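Local coordinates for SusD superfamily protein (Bacteroides vulgatus, PDB 3MYV), which probably binds polysaccharide at the outer membrane and may help capture glycans for import, at residues Met114-Ala118 with Phe166-Leu171; His231-Val235 with Val294-Leu298; Ala39-Lys44 with Cys57-Phe63; Glu343-Lys347 with Leu402-Lys406. All blocks are in the same frame, centred on the assembly; numbering follows the deposited sequence.

Along the chain the contacts come as contact 3, contact 1, contact 2 and contact 4, each closing before the next opens. Contacts 1 and 3 fall in the N-terminal family region, contacts 2 and 4 in the C-terminal SusD region. Contacts 1 and 2 are the most distant pair, with centres 34 Å apart on opposite sides of the chain's centre. Contacts 3 and 4 have centres 22 Å apart and nearest atoms about 7 Å apart. Helix 397-403 links these two: its Phe398 touches Lys44 and Phe63, and its C-terminal end carries Arg403. Helix 189-202 touches both contact 1 and contact 4. Helices from both parts of the sequence thus pack together, consistent with the largely helical SusD fold.

Contact 1: Met114-Ala118 with Phe166-Leu171; sequences MAVIA and FIIETL
Two helical segments, Met114-Ala118 of helix 103-128 and Phe166-Leu171 of helix 160-177, pack nearly antiparallel. Their short axes approach to 8.9 Å at a signed crossing angle of -160°. In register, CA of Ala118 lies 4.9 Å from CA of Ile167, CA of Ala115 5.7 Å from CA of Leu171, and CA of Met114 6.3 Å from CA of Thr170.

Apolar contacts make the interface. Ala118 and Thr170 lose the most surface, and both point toward the partner helix. Ala118 CB is 4.2 Å from both Ile167 CG2 and Leu171 CD2. Ala115 CB lies 4.0 Å from Leu171 CD1. The small alanines leave room for these larger side chains. Ile117 (m, t) places CG2 3.8 Å from CZ of Phe166 (chi1 t), at the ring edge.

The polar side of Thr170 is satisfied within its own helix. With chi1 m, its OG1 donates to Phe166 O at 2.7 Å. Its methyl CG2 is left to meet selenomethionine Met114, 3.4 Å from Met114 O and 3.7 Å from Met114 CB.

Such antiparallel helix pairing is consistent with the TPR-like helical part expected of SusD-family proteins. Helix 77-94 receives Ile117 through Leu83, Ala86 and Leu90. Helix 189-202 meets Ile167 and Leu171 through Ile199, and helix 13-27 lies against Val116.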
loop_
_atom_site.group_PDB
_atom_site.type_symbol
_atom_site.label_atom_id
_atom_site.label_comp_id
_atom_site.label_asym_id
_atom_site.label_seq_id
_atom_site.Cartn_x
_atom_site.Cartn_y
_atom_site.Cartn_z
HETATM N N MSE A 114 -0.851 -13.017 12.334
HETATM C CA MSE A 114 -1.860 -12.022 12.638
HETATM C C MSE A 114 -1.598 -10.730 11.875
HETATM O O MSE A 114 -2.552 -10.064 11.479
HETATM C CB MSE A 114 -1.949 -11.759 14.146
HETATM C CG MSE A 114 -2.401 -12.968 14.962
HETATM SE SE MSE A 114 -2.151 -12.716 16.878
HETATM C CE MSE A 114 -3.481 -11.394 17.172
ATOM N N ALA A 115 -0.330 -10.347 11.700
ATOM C CA ALA A 115 0.006 -9.131 10.919
ATOM C C ALA A 115 -0.447 -9.293 9.449
ATOM O O ALA A 115 -1.008 -8.371 8.859
ATOM C CB ALA A 115 1.533 -8.848 11.006
ATOM N N VAL A 116 -0.186 -10.465 8.868
ATOM C CA VAL A 116 -0.676 -10.806 7.518
ATOM C C VAL A 116 -2.207 -10.676 7.422
ATOM O O VAL A 116 -2.743 -10.029 6.517
ATOM C CB VAL A 116 -0.164 -12.192 7.050
ATOM C CG1 VAL A 116 -0.781 -12.563 5.685
ATOM C CG2 VAL A 116 1.407 -12.205 6.958
ATOM N N ILE A 117 -2.911 -11.216 8.405
ATOM C CA ILE A 117 -4.373 -11.127 8.446
ATOM C C ILE A 117 -4.844 -9.679 8.482
ATOM O O ILE A 117 -5.731 -9.276 7.740
ATOM C CB ILE A 117 -4.921 -11.936 9.663
ATOM C CG1 ILE A 117 -4.780 -13.437 9.371
ATOM C CG2 ILE A 117 -6.365 -11.506 10.021
ATOM C CD1 ILE A 117 -4.927 -14.376 10.628
ATOM N N ALA A 118 -4.194 -8.876 9.316
ATOM C CA ALA A 118 -4.529 -7.473 9.428
ATOM C C ALA A 118 -4.292 -6.727 8.097
ATOM O O ALA A 118 -5.125 -5.967 7.677
ATOM C CB ALA A 118 -3.711 -6.818 10.589
ATOM N N PHE A 166 -11.325 -4.733 14.477
ATOM C CA PHE A 166 -10.618 -5.997 14.426
ATOM C C PHE A 166 -9.157 -5.871 13.974
ATOM O O PHE A 166 -8.258 -6.473 14.574
ATOM C CB PHE A 166 -11.334 -6.977 13.476
ATOM C CG PHE A 166 -10.510 -8.183 13.129
ATOM C CD1 PHE A 166 -10.314 -9.184 14.066
ATOM C CD2 PHE A 166 -9.953 -8.318 11.879
ATOM C CE1 PHE A 166 -9.531 -10.287 13.779
ATOM C CE2 PHE A 166 -9.186 -9.443 11.563
ATOM C CZ PHE A 166 -8.982 -10.422 12.510
ATOM N N ILE A 167 -8.936 -5.137 12.894
ATOM C CA ILE A 167 -7.602 -4.928 12.346
ATOM C C ILE A 167 -6.657 -4.315 13.391
ATOM O O ILE A 167 -5.520 -4.774 13.577
ATOM C CB ILE A 167 -7.675 -4.033 11.065
ATOM C CG1 ILE A 167 -8.299 -4.810 9.906
ATOM C CG2 ILE A 167 -6.301 -3.529 10.667
ATOM C CD1 ILE A 167 -9.006 -3.884 8.839
ATOM N N ILE A 168 -7.122 -3.287 14.088
ATOM C CA ILE A 168 -6.256 -2.587 15.046
ATOM C C ILE A 168 -5.910 -3.470 16.259
ATOM O O ILE A 168 -4.737 -3.582 16.655
ATOM C CB ILE A 168 -6.862 -1.228 15.454
ATOM C CG1 ILE A 168 -6.765 -0.246 14.255
ATOM C CG2 ILE A 168 -6.130 -0.671 16.698
ATOM C CD1 ILE A 168 -7.765 0.927 14.297
ATOM N N GLU A 169 -6.915 -4.139 16.812
ATOM C CA GLU A 169 -6.731 -5.047 17.955
ATOM C C GLU A 169 -5.784 -6.179 17.592
ATOM O O GLU A 169 -4.936 -6.577 18.390
ATOM C CB GLU A 169 -8.057 -5.656 18.403
ATOM C CG GLU A 169 -8.796 -4.876 19.447
ATOM C CD GLU A 169 -10.108 -5.553 19.883
ATOM O OE1 GLU A 169 -10.183 -6.815 19.902
ATOM O OE2 GLU A 169 -11.064 -4.804 20.191
ATOM N N THR A 170 -5.972 -6.714 16.397
ATOM C CA THR A 170 -5.124 -7.781 15.889
ATOM C C THR A 170 -3.665 -7.347 15.768
ATOM O O THR A 170 -2.751 -8.041 16.222
ATOM C CB THR A 170 -5.647 -8.254 14.537
ATOM O OG1 THR A 170 -6.945 -8.795 14.730
ATOM C CG2 THR A 170 -4.736 -9.314 13.952
ATOM N N LEU A 171 -3.447 -6.187 15.166
ATOM C CA LEU A 171 -2.100 -5.706 14.951
ATOM C C LEU A 171 -1.450 -5.238 16.266
ATOM O O LEU A 171 -0.280 -5.506 16.476
ATOM C CB LEU A 171 -2.134 -4.627 13.860
ATOM C CG LEU A 171 -0.944 -4.327 12.975
ATOM C CD1 LEU A 171 -0.169 -5.543 12.513
ATOM C CD2 LEU A 171 -1.497 -3.471 11.826
#

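Contact 2: His231-Val235 with Val294-Leu298; sequences HEKYV and VRGHL
In the SusD-family region, this contact joins the loop between helix 206-223 and strand 248-252 to the 3-10 turn Val294-Leu298, between helix 281-288 and strand 299-304. His231-Val235 has no regular helix or strand. In the turn, His297 N bonds to Val294 O at 3.1 Å. The CA atoms of His231 and Val294 are 6.6 Å apart, and those of Val235 and Leu298 6.8 Å.

Val294 has the largest area buried by the contact. It points toward the loop with chi1 p. Its CB makes an off-centre CH-pi contact with the His231 ring, 4.2 Å from the centroid. His231 has chi1 t, and its ND1 hydrogen-bonds to Arg366 O.

Tyr234 (chi1 t) also points across. Its CD2 is 3.5 Å from Val294 CG1, and its CE2 is 3.6 Å from Arg295 CG and 4.1 Å from Leu298 CD1. Its OH bonds to Glu390, which also pairs with Arg295; Arg295 forms further salt bridges to Glu386 and Asp293. Polar ties to helix 380-391 thus lie beside the apolar contact.

Val235 (chi1 t) meets three side chains. Its CG2 is 3.8 Å from both Val294 CG2 and His297 CB; Leu298 CD2 lies 4.0 Å from Val235 CG2 and 4.1 Å from CG1.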
loop_
_atom_site.group_PDB
_atom_site.type_symbol
_atom_site.label_atom_id
_atom_site.label_comp_id
_atom_site.label_asym_id
_atom_site.label_seq_id
_atom_site.Cartn_x
_atom_site.Cartn_y
_atom_site.Cartn_z
ATOM N N HIS A 231 20.208 12.047 0.167
ATOM C CA HIS A 231 19.938 12.698 -1.109
ATOM C C HIS A 231 20.759 12.052 -2.260
ATOM O O HIS A 231 20.214 11.661 -3.296
ATOM C CB HIS A 231 20.278 14.179 -0.976
ATOM C CG HIS A 231 20.070 14.969 -2.230
ATOM N ND1 HIS A 231 18.852 15.503 -2.577
ATOM C CD2 HIS A 231 20.933 15.324 -3.212
ATOM C CE1 HIS A 231 18.973 16.164 -3.717
ATOM N NE2 HIS A 231 20.225 16.059 -4.129
ATOM N N GLU A 232 22.061 11.930 -2.036
ATOM C CA GLU A 232 23.014 11.478 -3.077
ATOM C C GLU A 232 22.910 9.994 -3.386
ATOM O O GLU A 232 23.444 9.550 -4.389
ATOM C CB GLU A 232 24.481 11.747 -2.708
ATOM C CG GLU A 232 24.725 12.854 -1.754
ATOM C CD GLU A 232 24.419 12.455 -0.304
ATOM O OE1 GLU A 232 25.104 11.560 0.279
ATOM O OE2 GLU A 232 23.478 13.062 0.234
ATOM N N LYS A 233 22.247 9.234 -2.515
ATOM C CA LYS A 233 22.102 7.801 -2.686
ATOM C C LYS A 233 20.661 7.373 -2.978
ATOM O O LYS A 233 20.365 6.178 -3.041
ATOM C CB LYS A 233 22.537 7.104 -1.407
ATOM C CG LYS A 233 23.899 7.514 -0.916
ATOM C CD LYS A 233 24.985 6.806 -1.656
ATOM C CE LYS A 233 26.312 6.985 -0.929
ATOM N NZ LYS A 233 27.442 6.664 -1.839
ATOM N N TYR A 234 19.759 8.330 -3.087
ATOM C CA TYR A 234 18.320 8.041 -3.242
ATOM C C TYR A 234 17.986 7.264 -4.525
ATOM O O TYR A 234 17.311 6.227 -4.478
ATOM C CB TYR A 234 17.528 9.354 -3.197
ATOM C CG TYR A 234 16.032 9.192 -3.156
ATOM C CD1 TYR A 234 15.367 8.976 -1.964
ATOM C CD2 TYR A 234 15.276 9.258 -4.331
ATOM C CE1 TYR A 234 13.988 8.874 -1.940
ATOM C CE2 TYR A 234 13.918 9.130 -4.310
ATOM C CZ TYR A 234 13.278 8.925 -3.118
ATOM O OH TYR A 234 11.914 8.816 -3.095
ATOM N N VAL A 235 18.469 7.738 -5.673
ATOM C CA VAL A 235 18.159 7.041 -6.927
ATOM C C VAL A 235 18.703 5.614 -6.897
ATOM O O VAL A 235 17.987 4.649 -7.239
ATOM C CB VAL A 235 18.670 7.812 -8.157
ATOM C CG1 VAL A 235 18.517 6.961 -9.421
ATOM C CG2 VAL A 235 17.920 9.109 -8.300
ATOM N N VAL A 294 15.821 15.347 -5.910
ATOM C CA VAL A 294 16.255 14.047 -6.440
ATOM C C VAL A 294 15.110 13.127 -6.889
ATOM O O VAL A 294 15.324 12.199 -7.659
ATOM C CB VAL A 294 17.157 13.281 -5.404
ATOM C CG1 VAL A 294 16.331 12.642 -4.280
ATOM C CG2 VAL A 294 17.981 12.214 -6.087
ATOM N N ARG A 295 13.905 13.339 -6.378
ATOM C CA ARG A 295 12.795 12.486 -6.770
ATOM C C ARG A 295 12.438 12.623 -8.247
ATOM O O ARG A 295 11.963 11.662 -8.856
ATOM C CB ARG A 295 11.611 12.692 -5.822
ATOM C CG ARG A 295 11.988 12.124 -4.445
ATOM C CD ARG A 295 11.113 12.587 -3.317
ATOM N NE ARG A 295 11.168 14.027 -3.083
ATOM C CZ ARG A 295 10.533 14.630 -2.068
ATOM N NH1 ARG A 295 9.827 13.910 -1.195
ATOM N NH2 ARG A 295 10.612 15.934 -1.910
ATOM N N GLY A 296 12.699 13.800 -8.823
ATOM C CA GLY A 296 12.550 14.031 -10.260
ATOM C C GLY A 296 13.504 13.253 -11.131
ATOM O O GLY A 296 13.212 13.029 -12.287
ATOM N N HIS A 297 14.628 12.817 -10.567
ATOM C CA HIS A 297 15.596 12.037 -11.315
ATOM C C HIS A 297 15.124 10.618 -11.605
ATOM O O HIS A 297 15.772 9.903 -12.386
ATOM C CB HIS A 297 16.944 11.987 -10.581
ATOM C CG HIS A 297 17.489 13.332 -10.213
ATOM N ND1 HIS A 297 18.613 13.481 -9.433
ATOM C CD2 HIS A 297 17.059 14.586 -10.503
ATOM C CE1 HIS A 297 18.868 14.769 -9.273
ATOM N NE2 HIS A 297 17.940 15.462 -9.913
ATOM N N LEU A 298 14.017 10.207 -10.981
ATOM C CA LEU A 298 13.353 8.944 -11.311
ATOM C C LEU A 298 12.421 9.058 -12.524
ATOM O O LEU A 298 11.844 8.075 -12.932
ATOM C CB LEU A 298 12.546 8.426 -10.095
ATOM C CG LEU A 298 13.308 8.142 -8.793
ATOM C CD1 LEU A 298 12.373 7.556 -7.738
ATOM C CD2 LEU A 298 14.490 7.170 -9.043
#

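Contact 3: Ala39-Lys44 with Cys57-Phe63; sequences AYGDMK and CNTCYMF
This is a buried contact between two N-terminal helices, 36-43 and 56-61. Trp265 of helix 265-268 and Phe398 of helix 397-403 pack against it, joining it to later parts of the chain. The two are joined through strand 48-50. Their short axes come within 8.6 Å and cross at -53°. CA of Met43 is 4.7 Å from CA of Tyr61, CA of Ala39 5.2 Å from CA of Cys57, and CA of Tyr40 5.7 Å from CA of Cys60.

Cys60 points into the interface, and its SG lies 4.1 Å from Tyr40 CD2 in an oblique sulfur-aromatic contact. Ala39 CB is 4.2 Å from Cys57 SG. Selenomethionine Met43 (m, m, t) brings CE to 3.8 Å from Cys57 SG and CB to 4.1 Å from both Cys60 CB and Tyr61 CB. Met43 O accepts a CA-H...O contact from Tyr61 CA at 3.5 Å.

A Schellman motif ends helix 56-61, with Phe63 at positive phi as C-prime residue and Phe63 N bonded to Cys60 O at 3.1 Å. Lys44 (m, t, t, m) reaches this turn. Its NZ donates to Cys60 O at 3.1 Å and sits 3.3 Å from the centroid of the Phe63 ring, over its face. NZ also bonds to His65. The buried lysine charge is thus met by a carbonyl at the helix end, an aromatic face and a histidine nitrogen.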
loop_
_atom_site.group_PDB
_atom_site.type_symbol
_atom_site.label_atom_id
_atom_site.label_comp_id
_atom_site.label_asym_id
_atom_site.label_seq_id
_atom_site.Cartn_x
_atom_site.Cartn_y
_atom_site.Cartn_z
ATOM N N ALA A 39 -1.249 -0.570 -8.997
ATOM C CA ALA A 39 -2.069 -0.038 -10.085
ATOM C C ALA A 39 -3.262 0.693 -9.504
ATOM O O ALA A 39 -3.640 1.776 -9.945
ATOM C CB ALA A 39 -2.511 -1.158 -11.006
ATOM N N TYR A 40 -3.855 0.083 -8.495
ATOM C CA TYR A 40 -5.079 0.594 -7.897
ATOM C C TYR A 40 -4.818 1.930 -7.193
ATOM O O TYR A 40 -5.470 2.939 -7.477
ATOM C CB TYR A 40 -5.625 -0.450 -6.913
ATOM C CG TYR A 40 -7.036 -0.193 -6.450
ATOM C CD1 TYR A 40 -7.294 0.686 -5.410
ATOM C CD2 TYR A 40 -8.116 -0.827 -7.069
ATOM C CE1 TYR A 40 -8.606 0.935 -4.974
ATOM C CE2 TYR A 40 -9.423 -0.575 -6.650
ATOM C CZ TYR A 40 -9.654 0.309 -5.600
ATOM O OH TYR A 40 -10.952 0.551 -5.208
ATOM N N GLY A 41 -3.819 1.940 -6.325
ATOM C CA GLY A 41 -3.461 3.143 -5.569
ATOM C C GLY A 41 -2.907 4.325 -6.364
ATOM O O GLY A 41 -3.103 5.472 -5.983
ATOM N N ASP A 42 -2.167 4.052 -7.436
ATOM C CA ASP A 42 -1.553 5.106 -8.242
ATOM C C ASP A 42 -2.422 5.542 -9.417
ATOM O O ASP A 42 -2.570 6.740 -9.677
ATOM C CB ASP A 42 -0.196 4.643 -8.762
ATOM C CG ASP A 42 0.872 4.642 -7.674
ATOM O OD1 ASP A 42 1.243 5.740 -7.260
ATOM O OD2 ASP A 42 1.336 3.551 -7.267
HETATM N N MSE A 43 -2.999 4.579 -10.152
HETATM C CA MSE A 43 -3.710 4.922 -11.376
HETATM C C MSE A 43 -5.006 5.677 -11.108
HETATM O O MSE A 43 -5.493 6.389 -11.981
HETATM C CB MSE A 43 -3.979 3.686 -12.238
HETATM C CG MSE A 43 -2.657 3.032 -12.747
HETATM SE SE MSE A 43 -1.761 4.106 -14.087
HETATM C CE MSE A 43 0.016 3.496 -13.726
ATOM N N LYS A 44 -5.535 5.544 -9.897
ATOM C CA LYS A 44 -6.760 6.234 -9.480
ATOM C C LYS A 44 -6.530 7.633 -8.889
ATOM O O LYS A 44 -7.489 8.389 -8.615
ATOM C CB LYS A 44 -7.531 5.329 -8.494
ATOM C CG LYS A 44 -8.001 4.046 -9.134
ATOM C CD LYS A 44 -8.773 3.103 -8.210
ATOM C CE LYS A 44 -9.441 1.976 -9.011
ATOM N NZ LYS A 44 -10.548 2.512 -9.844
ATOM N N CYS A 57 -3.766 -1.456 -15.197
ATOM C CA CYS A 57 -3.518 -0.018 -15.077
ATOM C C CYS A 57 -4.661 0.758 -15.746
ATOM O O CYS A 57 -5.165 1.739 -15.198
ATOM C CB CYS A 57 -2.169 0.378 -15.695
ATOM S SG CYS A 57 -0.725 -0.117 -14.674
ATOM N N ASN A 58 -5.065 0.299 -16.925
ATOM C CA ASN A 58 -6.068 0.987 -17.719
ATOM C C ASN A 58 -7.467 0.965 -17.053
ATOM O O ASN A 58 -8.095 2.004 -16.903
ATOM C CB ASN A 58 -6.094 0.414 -19.120
ATOM C CG ASN A 58 -7.002 1.189 -20.037
ATOM O OD1 ASN A 58 -8.187 0.946 -20.078
ATOM N ND2 ASN A 58 -6.444 2.120 -20.770
ATOM N N THR A 59 -7.913 -0.219 -16.637
ATOM C CA THR A 59 -9.225 -0.381 -16.028
ATOM C C THR A 59 -9.254 0.339 -14.675
ATOM O O THR A 59 -10.223 0.992 -14.375
ATOM C CB THR A 59 -9.621 -1.866 -15.918
ATOM O OG1 THR A 59 -8.676 -2.585 -15.102
ATOM C CG2 THR A 59 -9.708 -2.515 -17.360
ATOM N N CYS A 60 -8.170 0.284 -13.892
ATOM C CA CYS A 60 -8.127 1.116 -12.660
ATOM C C CYS A 60 -8.209 2.619 -12.972
ATOM O O CYS A 60 -9.009 3.359 -12.380
ATOM C CB CYS A 60 -6.887 0.805 -11.816
ATOM S SG CYS A 60 -6.957 -0.823 -11.005
ATOM N N TYR A 61 -7.397 3.076 -13.911
ATOM C CA TYR A 61 -7.406 4.494 -14.287
ATOM C C TYR A 61 -8.783 4.956 -14.745
ATOM O O TYR A 61 -9.246 6.044 -14.389
ATOM C CB TYR A 61 -6.381 4.690 -15.396
ATOM C CG TYR A 61 -6.367 6.036 -16.046
ATOM C CD1 TYR A 61 -5.845 7.135 -15.381
ATOM C CD2 TYR A 61 -6.758 6.191 -17.367
ATOM C CE1 TYR A 61 -5.795 8.400 -16.011
ATOM C CE2 TYR A 61 -6.702 7.427 -18.002
ATOM C CZ TYR A 61 -6.213 8.523 -17.321
ATOM O OH TYR A 61 -6.181 9.731 -17.956
HETATM N N MSE A 62 -9.429 4.113 -15.545
HETATM C CA MSE A 62 -10.735 4.428 -16.123
HETATM C C MSE A 62 -11.906 4.052 -15.201
HETATM O O MSE A 62 -13.068 4.185 -15.595
HETATM C CB MSE A 62 -10.871 3.714 -17.466
HETATM C CG MSE A 62 -9.861 4.159 -18.521
HETATM SE SE MSE A 62 -9.994 6.017 -19.008
HETATM C CE MSE A 62 -11.759 6.057 -19.894
ATOM N N PHE A 63 -11.621 3.608 -13.973
ATOM C CA PHE A 63 -12.680 3.082 -13.066
ATOM C C PHE A 63 -13.656 2.148 -13.803
ATOM O O PHE A 63 -14.850 2.163 -13.561
ATOM C CB PHE A 63 -13.423 4.204 -12.321
ATOM C CG PHE A 63 -12.558 4.919 -11.298
ATOM C CD1 PHE A 63 -11.507 5.744 -11.708
ATOM C CD2 PHE A 63 -12.783 4.752 -9.925
ATOM C CE1 PHE A 63 -10.662 6.389 -10.756
ATOM C CE2 PHE A 63 -11.970 5.406 -8.956
ATOM C CZ PHE A 63 -10.902 6.218 -9.373
#

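Contact 4: Glu343-Lys347 with Leu402-Lys406; sequences EAGCK and LRNGK. With EDO (1,2-ethanediol), chain K.
Glu343 and Lys347, one turn apart on helix 334-348, reach across a wide gap to Arg403 and Asn404 at the end of helix 397-403. The nearest CA atoms, those of Glu343 and Asn404, are 10.6 Å apart, so polar side chains, most of them long, do the bridging. Glu343 is extended (chi1 t, chi2 t) and Lys347 nearly so after chi1 m.

The Glu343 carboxylate takes the Arg403 guanidinium end-on. Arg403 NH2 donates to Glu343 OE1 at 2.9 Å, and Arg403 NH1 to Glu343 OE2 at 2.8 Å. Glu343 OE2 also accepts from Asn404 ND2 at 3.2 Å and makes an in-helix salt bridge with Lys347 NZ at 2.9 Å. Asn404 ND2 also donates to Asp400 O. Arg387 of helix 380-391 forms a salt bridge with Glu343 OE1, and Asp400 one with Arg403 NH2.

Glu343, Lys347 and Arg403 thus make a salt-bridge network in the SusD-family region, where a Schellman motif closes helix 397-403. Gly405 is its C-prime residue with positive phi, and Gly405 N bonds to Leu402 O at 3.0 Å. Tyr202 makes a cation-pi contact with Arg403.

Lys347 NZ donates to Asn404 OD1 at 2.9 Å and to water 1 at 3.1 Å. That water donates to Arg403 O at 3.0 Å, which also bonds Thr133 OG1. Within 343-347, Cys346 O accepts a 2.7 Å hydrogen bond from O2 of the 1,2-ethanediol, probably a crystallisation additive.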
loop_
_atom_site.group_PDB
_atom_site.type_symbol
_atom_site.label_atom_id
_atom_site.label_comp_id
_atom_site.label_asym_id
_atom_site.label_seq_id
_atom_site.Cartn_x
_atom_site.Cartn_y
_atom_site.Cartn_z
ATOM N N GLU A 343 1.772 14.136 9.034
ATOM C CA GLU A 343 0.327 14.350 8.792
ATOM C C GLU A 343 -0.484 14.413 10.094
ATOM O O GLU A 343 -1.329 15.302 10.298
ATOM C CB GLU A 343 -0.224 13.295 7.842
ATOM C CG GLU A 343 -1.649 13.533 7.486
ATOM C CD GLU A 343 -2.245 12.527 6.525
ATOM O OE1 GLU A 343 -1.511 11.843 5.804
ATOM O OE2 GLU A 343 -3.491 12.422 6.489
ATOM N N ALA A 344 -0.241 13.458 10.975
ATOM C CA ALA A 344 -0.964 13.368 12.227
ATOM C C ALA A 344 -0.610 14.573 13.113
ATOM O O ALA A 344 -1.490 15.175 13.741
ATOM C CB ALA A 344 -0.631 12.024 12.934
ATOM N N GLY A 345 0.665 14.944 13.138
ATOM C CA GLY A 345 1.120 16.138 13.888
ATOM C C GLY A 345 0.417 17.407 13.412
ATOM O O GLY A 345 -0.030 18.226 14.200
ATOM N N CYS A 346 0.307 17.545 12.095
ATOM C CA CYS A 346 -0.384 18.669 11.521
ATOM C C CYS A 346 -1.849 18.678 11.987
ATOM O O CYS A 346 -2.354 19.701 12.420
ATOM C CB CYS A 346 -0.268 18.597 10.008
ATOM S SG CYS A 346 -0.925 20.040 9.187
ATOM N N LYS A 347 -2.511 17.520 11.963
ATOM C CA LYS A 347 -3.896 17.438 12.415
ATOM C C LYS A 347 -4.079 17.678 13.904
ATOM O O LYS A 347 -5.116 18.162 14.329
ATOM C CB LYS A 347 -4.511 16.103 12.017
ATOM C CG LYS A 347 -4.665 15.951 10.507
ATOM C CD LYS A 347 -5.128 14.544 10.112
ATOM C CE LYS A 347 -5.635 14.468 8.686
ATOM N NZ LYS A 347 -5.731 13.048 8.186
ATOM N N LEU A 402 -8.416 10.512 -0.972
ATOM C CA LEU A 402 -9.825 10.209 -0.700
ATOM C C LEU A 402 -10.101 10.162 0.806
ATOM O O LEU A 402 -11.116 10.674 1.239
ATOM C CB LEU A 402 -10.300 8.936 -1.408
ATOM C CG LEU A 402 -11.525 9.267 -2.264
ATOM C CD1 LEU A 402 -11.186 10.385 -3.222
ATOM C CD2 LEU A 402 -12.068 8.072 -3.026
ATOM N N ARG A 403 -9.184 9.606 1.607
ATOM C CA ARG A 403 -9.415 9.503 3.063
ATOM C C ARG A 403 -9.372 10.856 3.757
ATOM O O ARG A 403 -9.863 10.989 4.872
ATOM C CB ARG A 403 -8.422 8.530 3.743
ATOM C CG ARG A 403 -6.971 9.049 3.842
ATOM C CD ARG A 403 -6.014 7.969 4.361
ATOM N NE ARG A 403 -4.645 8.375 4.117
ATOM C CZ ARG A 403 -4.010 9.338 4.786
ATOM N NH1 ARG A 403 -4.588 9.968 5.806
ATOM N NH2 ARG A 403 -2.777 9.648 4.451
ATOM N N ASN A 404 -8.771 11.860 3.105
ATOM C CA ASN A 404 -8.814 13.217 3.613
ATOM C C ASN A 404 -9.932 14.062 3.012
ATOM O O ASN A 404 -9.902 15.276 3.097
ATOM C CB ASN A 404 -7.478 13.897 3.365
ATOM C CG ASN A 404 -6.470 13.527 4.411
ATOM O OD1 ASN A 404 -6.633 13.900 5.567
ATOM N ND2 ASN A 404 -5.462 12.746 4.036
ATOM N N GLY A 405 -10.892 13.399 2.375
ATOM C CA GLY A 405 -12.036 14.081 1.814
ATOM C C GLY A 405 -11.710 15.039 0.683
ATOM O O GLY A 405 -12.473 15.979 0.424
ATOM N N LYS A 406 -10.619 14.783 -0.036
ATOM C CA LYS A 406 -10.243 15.638 -1.164
ATOM C C LYS A 406 -10.902 15.207 -2.469
ATOM O O LYS A 406 -11.301 14.054 -2.621
ATOM C CB LYS A 406 -8.727 15.663 -1.360
ATOM C CG LYS A 406 -7.915 16.060 -0.119
ATOM C CD LYS A 406 -8.191 17.513 0.308
ATOM C CE LYS A 406 -7.353 17.886 1.508
ATOM N NZ LYS A 406 -7.558 19.344 1.859
HETATM C C1 EDO K . -0.132 23.213 11.857
HETATM O O1 EDO K . 0.177 24.014 13.004
HETATM C C2 EDO K . -1.563 22.704 11.955
HETATM O O2 EDO K . -1.745 22.148 13.260
HETATM O O HOH W 1 -8.431 11.645 7.394
#